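Fiber protein (Human adenovirus 14, PDB 3F0Y) forms the trimeric knob of the viral fiber, the domain by which adenovirus particles probably engage their receptors on the host cell. Local coordinates at residues T44-T48 / T113-F118; L88-L92 / I165-T169. All coordinates share one frame; numbering follows the deposited sequence.

In the fold
Contact 1 is on one sheet of the knob's antiparallel beta sandwich, and contact 2 is among loops beside the other. In contact 1 strand 39-48, from the sheet 16-18, 39-48, 51-60 and 199-204, receives the loop 113-118. Contact 2 joins two loops: 88-92 follows strand 73-82, while the loop segment 165-169 leads from strand 151-160 into strand 171-180. Along the chain the order is 44-48, 88-92, 113-118, 165-169, so the contacts interleave and the long excursion between strands 73-82 and 137-145 supplies one segment to each. Their centres are 18 Å apart and their nearest atoms about 7 Å, without touching. The excursion is thus fastened to both halves of the fold.

Contact 1 of 2, residues T44-T48 / T113-F118; sequences TLVKT and TNAKSF
Strand 39-48 of the knob's beta sandwich is clasped here by a loop with a short 3-10 segment, 116-118, and K47 spans the gap between them. Lysine suits the place because its long chain can lie on an aromatic ring while its ammonium reaches polar atoms beyond. Continued straight from CG onward, the chain crosses the F118 side chain at about a right angle. K47 CE sits over one face of the F118 ring, 3.6 Å from the centroid and 15° off the normal, a CH-pi contact. Beyond the ring, K47 NZ donates to the backbone N114 O at 3.0 Å, with a C=O...N angle of 133° and NZ tilted 21° from the carbonyl plane. K47 NZ also donates to S117 OG, at a modelled 2.5 Å that is doubtfully short, so no strength should be read into it, and to a water that in turn donates a hydrogen bond to T113 O. S117 OG stands between its backbone N and carbonyl carbon, a rotation that turns it to face K47 NZ, and it also bonds to D208 of the C-terminal tail. F118 is further held by its carbonyl, which bonds to Y203 OH on strand 199-204. L45, two residues before K47 on the strand, makes the apolar contact, its CB 4.0 Å from F118 CD2. Separately, the polar backbone atom L45 O approaches F118 CE2 obliquely at 3.4 Å.

Contact 2 of 2, residues L88-L92 / I165-T169; sequences LLTSL and IRADT
Van der Waals contacts between the two loops centre on L92, which meets I165 and R166 together. Its CD2 makes an apolar contact with I165 CD1 at 3.8 Å, the two side chains sliding past each other in opposite directions. The other methyl, L92 CD1, meets a polar surface, lying over one face of the R166 guanidinium, 3.5 Å from R166 NE; a branched aliphatic residue suits this flat group, since it can cover the face and leave the nitrogens their polar partners. L89 meets the turn at D168, its CD1 3.6 Å from the backbone D168 O.

Charge pairing is confined to 165-169. R166 bends at chi3 (69°) to grip D168 side-on: NE donates to D168 OD1 at 3.0 Å, nearly straight at 166°, and NH2 to D168 OD2 at 3.1 Å, less straight. Two bonds to two oxygens should fix how the guanidinium turns its face to L92 CD1.

Among buried polar groups, T169 OG1 has no partner in the model, and L92 CD1 packs on it at 3.4 Å. L92 and T169, like I165, also rest on F81 of strand 73-82. R166 to T169 form a type I beta turn, closed by T169 N bonding to R166 O, in the loop between antiparallel strands 151-160 and 171-180 of the knob's beta sandwich.

Contact 1 of 2, residues T44-T48 / T113-F118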
loop_
_atom_site.group_PDB
_atom_site.type_symbol
_atom_site.label_atom_id
_atom_site.label_comp_id
_atom_site.label_asym_id
_atom_site.label_seq_id
_atom_site.Cartn_x
_atom_site.Cartn_y
_atom_site.Cartn_z
ATOM N N THR A 44 -0.546 -9.737 10.089
ATOM C CA THR A 44 -0.585 -10.677 8.977
ATOM C C THR A 44 0.598 -10.403 8.059
ATOM O O THR A 44 0.726 -9.305 7.510
ATOM C CB THR A 44 -1.901 -10.549 8.182
ATOM O OG1 THR A 44 -3.012 -10.656 9.080
ATOM C CG2 THR A 44 -1.997 -11.630 7.111
ATOM N N LEU A 45 1.465 -11.402 7.915
ATOM C CA LEU A 45 2.610 -11.324 7.015
ATOM C C LEU A 45 2.349 -12.250 5.839
ATOM O O LEU A 45 2.206 -13.459 6.022
ATOM C CB LEU A 45 3.889 -11.754 7.736
ATOM C CG LEU A 45 4.222 -11.026 9.039
ATOM C CD1 LEU A 45 5.411 -11.683 9.714
ATOM C CD2 LEU A 45 4.492 -9.545 8.782
ATOM N N VAL A 46 2.279 -11.684 4.638
ATOM C CA VAL A 46 2.044 -12.470 3.432
ATOM C C VAL A 46 3.247 -12.395 2.500
ATOM O O VAL A 46 3.742 -11.309 2.200
ATOM C CB VAL A 46 0.792 -11.995 2.683
ATOM C CG1 VAL A 46 0.563 -12.849 1.439
ATOM C CG2 VAL A 46 -0.422 -12.044 3.600
ATOM N N LYS A 47 3.706 -13.558 2.047
ATOM C CA LYS A 47 4.801 -13.636 1.084
ATOM C C LYS A 47 4.319 -13.202 -0.291
ATOM O O LYS A 47 3.417 -13.818 -0.859
ATOM C CB LYS A 47 5.359 -15.057 1.013
ATOM C CG LYS A 47 6.252 -15.402 2.184
ATOM C CD LYS A 47 6.602 -16.872 2.202
ATOM C CE LYS A 47 7.722 -17.134 3.175
ATOM N NZ LYS A 47 7.974 -18.585 3.366
ATOM N N THR A 48 4.923 -12.139 -0.814
ATOM C CA THR A 48 4.550 -11.577 -2.108
ATOM C C THR A 48 5.805 -11.338 -2.947
ATOM O O THR A 48 6.373 -10.243 -2.946
ATOM C CB THR A 48 3.764 -10.259 -1.936
ATOM O OG1 THR A 48 4.542 -9.328 -1.178
ATOM C CG2 THR A 48 2.451 -10.511 -1.211
ATOM N N THR A 113 6.198 -23.750 7.951
ATOM C CA THR A 113 7.011 -23.906 6.752
ATOM C C THR A 113 7.718 -22.601 6.397
ATOM O O THR A 113 7.071 -21.564 6.234
ATOM C CB THR A 113 6.147 -24.327 5.546
ATOM O OG1 THR A 113 5.389 -25.497 5.878
ATOM C CG2 THR A 113 7.018 -24.612 4.333
ATOM N N ASN A 114 9.043 -22.664 6.279
ATOM C CA ASN A 114 9.853 -21.537 5.818
ATOM C C ASN A 114 9.571 -20.244 6.592
ATOM O O ASN A 114 9.311 -19.194 6.000
ATOM C CB ASN A 114 9.641 -21.325 4.312
ATOM C CG ASN A 114 10.124 -22.500 3.479
ATOM O OD1 ASN A 114 11.085 -23.183 3.837
ATOM N ND2 ASN A 114 9.462 -22.734 2.350
ATOM N N ALA A 115 9.624 -20.336 7.917
ATOM C CA ALA A 115 9.370 -19.189 8.792
ATOM C C ALA A 115 10.392 -18.077 8.570
ATOM O O ALA A 115 10.051 -16.895 8.617
ATOM C CB ALA A 115 9.380 -19.624 10.249
ATOM N N LYS A 116 11.638 -18.469 8.317
ATOM C CA LYS A 116 12.734 -17.518 8.139
ATOM C C LYS A 116 12.515 -16.573 6.955
ATOM O O LYS A 116 12.948 -15.422 6.991
ATOM C CB LYS A 116 14.060 -18.266 7.972
ATOM C CG LYS A 116 15.280 -17.418 8.265
ATOM C CD LYS A 116 16.539 -18.265 8.405
ATOM C CE LYS A 116 17.209 -18.499 7.073
ATOM N NZ LYS A 116 17.933 -17.286 6.602
ATOM N N SER A 117 11.832 -17.050 5.916
ATOM C CA SER A 117 11.580 -16.234 4.728
ATOM C C SER A 117 10.411 -15.250 4.880
ATOM O O SER A 117 10.070 -14.553 3.929
ATOM C CB SER A 117 11.374 -17.122 3.500
ATOM O OG SER A 117 10.436 -18.144 3.760
ATOM N N PHE A 118 9.798 -15.199 6.060
ATOM C CA PHE A 118 8.873 -14.116 6.405
ATOM C C PHE A 118 9.614 -12.940 7.045
ATOM O O PHE A 118 9.045 -11.863 7.206
ATOM C CB PHE A 118 7.791 -14.603 7.373
ATOM C CG PHE A 118 6.756 -15.481 6.735
ATOM C CD1 PHE A 118 6.885 -16.864 6.761
ATOM C CD2 PHE A 118 5.645 -14.925 6.121
ATOM C CE1 PHE A 118 5.920 -17.677 6.175
ATOM C CE2 PHE A 118 4.681 -15.729 5.535
ATOM C CZ PHE A 118 4.817 -17.105 5.562
HETATM O O HOH W 1 6.014 -20.577 4.038
#

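Contact 2 of 2, residues L88-L92 / I165-T169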
loop_
_atom_site.group_PDB
_atom_site.type_symbol
_atom_site.label_atom_id
_atom_site.label_comp_id
_atom_site.label_asym_id
_atom_site.label_seq_id
_atom_site.Cartn_x
_atom_site.Cartn_y
_atom_site.Cartn_z
ATOM N N LEU A 88 9.020 -16.447 16.695
ATOM C CA LEU A 88 8.833 -15.353 17.644
ATOM C C LEU A 88 9.365 -15.714 19.030
ATOM O O LEU A 88 9.079 -16.793 19.549
ATOM C CB LEU A 88 7.345 -14.998 17.741
ATOM C CG LEU A 88 6.949 -13.841 18.664
ATOM C CD1 LEU A 88 7.508 -12.526 18.149
ATOM C CD2 LEU A 88 5.436 -13.769 18.798
ATOM N N LEU A 89 10.146 -14.805 19.609
ATOM C CA LEU A 89 10.617 -14.933 20.986
ATOM C C LEU A 89 9.646 -14.179 21.890
ATOM O O LEU A 89 9.771 -12.969 22.077
ATOM C CB LEU A 89 12.039 -14.379 21.121
ATOM C CG LEU A 89 13.115 -15.156 20.354
ATOM C CD1 LEU A 89 14.398 -14.344 20.223
ATOM C CD2 LEU A 89 13.394 -16.497 21.024
ATOM N N THR A 90 8.675 -14.906 22.440
ATOM C CA THR A 90 7.543 -14.298 23.147
ATOM C C THR A 90 7.940 -13.568 24.430
ATOM O O THR A 90 7.315 -12.571 24.793
ATOM C CB THR A 90 6.461 -15.344 23.498
ATOM O OG1 THR A 90 7.019 -16.349 24.353
ATOM C CG2 THR A 90 5.907 -15.994 22.236
ATOM N N SER A 91 8.968 -14.067 25.114
ATOM C CA SER A 91 9.437 -13.453 26.359
ATOM C C SER A 91 10.009 -12.051 26.133
ATOM O O SER A 91 9.832 -11.167 26.970
ATOM C CB SER A 91 10.485 -14.340 27.037
ATOM O OG SER A 91 11.623 -14.509 26.210
ATOM N N LEU A 92 10.692 -11.856 25.007
ATOM C CA LEU A 92 11.273 -10.554 24.666
ATOM C C LEU A 92 10.288 -9.634 23.946
ATOM O O LEU A 92 10.453 -8.412 23.964
ATOM C CB LEU A 92 12.504 -10.737 23.777
ATOM C CG LEU A 92 13.683 -11.522 24.351
ATOM C CD1 LEU A 92 14.700 -11.791 23.254
ATOM C CD2 LEU A 92 14.325 -10.775 25.515
ATOM N N ILE A 165 18.491 -7.123 21.015
ATOM C CA ILE A 165 18.488 -6.971 22.476
ATOM C C ILE A 165 19.050 -8.193 23.213
ATOM O O ILE A 165 19.326 -8.122 24.411
ATOM C CB ILE A 165 17.069 -6.649 23.018
ATOM C CG1 ILE A 165 16.077 -7.777 22.706
ATOM C CG2 ILE A 165 16.568 -5.336 22.434
ATOM C CD1 ILE A 165 14.763 -7.633 23.443
ATOM N N ARG A 166 19.205 -9.306 22.498
ATOM C CA ARG A 166 19.755 -10.533 23.069
ATOM C C ARG A 166 20.432 -11.340 21.961
ATOM O O ARG A 166 20.106 -11.179 20.781
ATOM C CB ARG A 166 18.645 -11.345 23.745
ATOM C CG ARG A 166 19.139 -12.309 24.820
ATOM C CD ARG A 166 18.005 -12.816 25.707
ATOM N NE ARG A 166 17.082 -13.700 24.996
ATOM C CZ ARG A 166 16.053 -14.338 25.552
ATOM N NH1 ARG A 166 15.787 -14.206 26.844
ATOM N NH2 ARG A 166 15.280 -15.121 24.810
ATOM N N ALA A 167 21.367 -12.208 22.347
ATOM C CA ALA A 167 22.187 -12.963 21.388
ATOM C C ALA A 167 21.368 -13.793 20.395
ATOM O O ALA A 167 21.774 -13.966 19.244
ATOM C CB ALA A 167 23.175 -13.862 22.128
ATOM N N ASP A 168 20.221 -14.297 20.842
ATOM C CA ASP A 168 19.368 -15.141 20.002
ATOM C C ASP A 168 18.331 -14.362 19.186
ATOM O O ASP A 168 17.508 -14.971 18.509
ATOM C CB ASP A 168 18.665 -16.207 20.855
ATOM C CG ASP A 168 17.743 -15.610 21.899
ATOM O OD1 ASP A 168 17.892 -14.408 22.206
ATOM O OD2 ASP A 168 16.873 -16.342 22.415
ATOM N N THR A 169 18.366 -13.031 19.252
ATOM C CA THR A 169 17.457 -12.196 18.466
ATOM C C THR A 169 18.069 -11.914 17.094
ATOM O O THR A 169 18.899 -11.014 16.947
ATOM C CB THR A 169 17.143 -10.869 19.184
ATOM O OG1 THR A 169 16.518 -11.143 20.445
ATOM C CG2 THR A 169 16.210 -10.015 18.341
#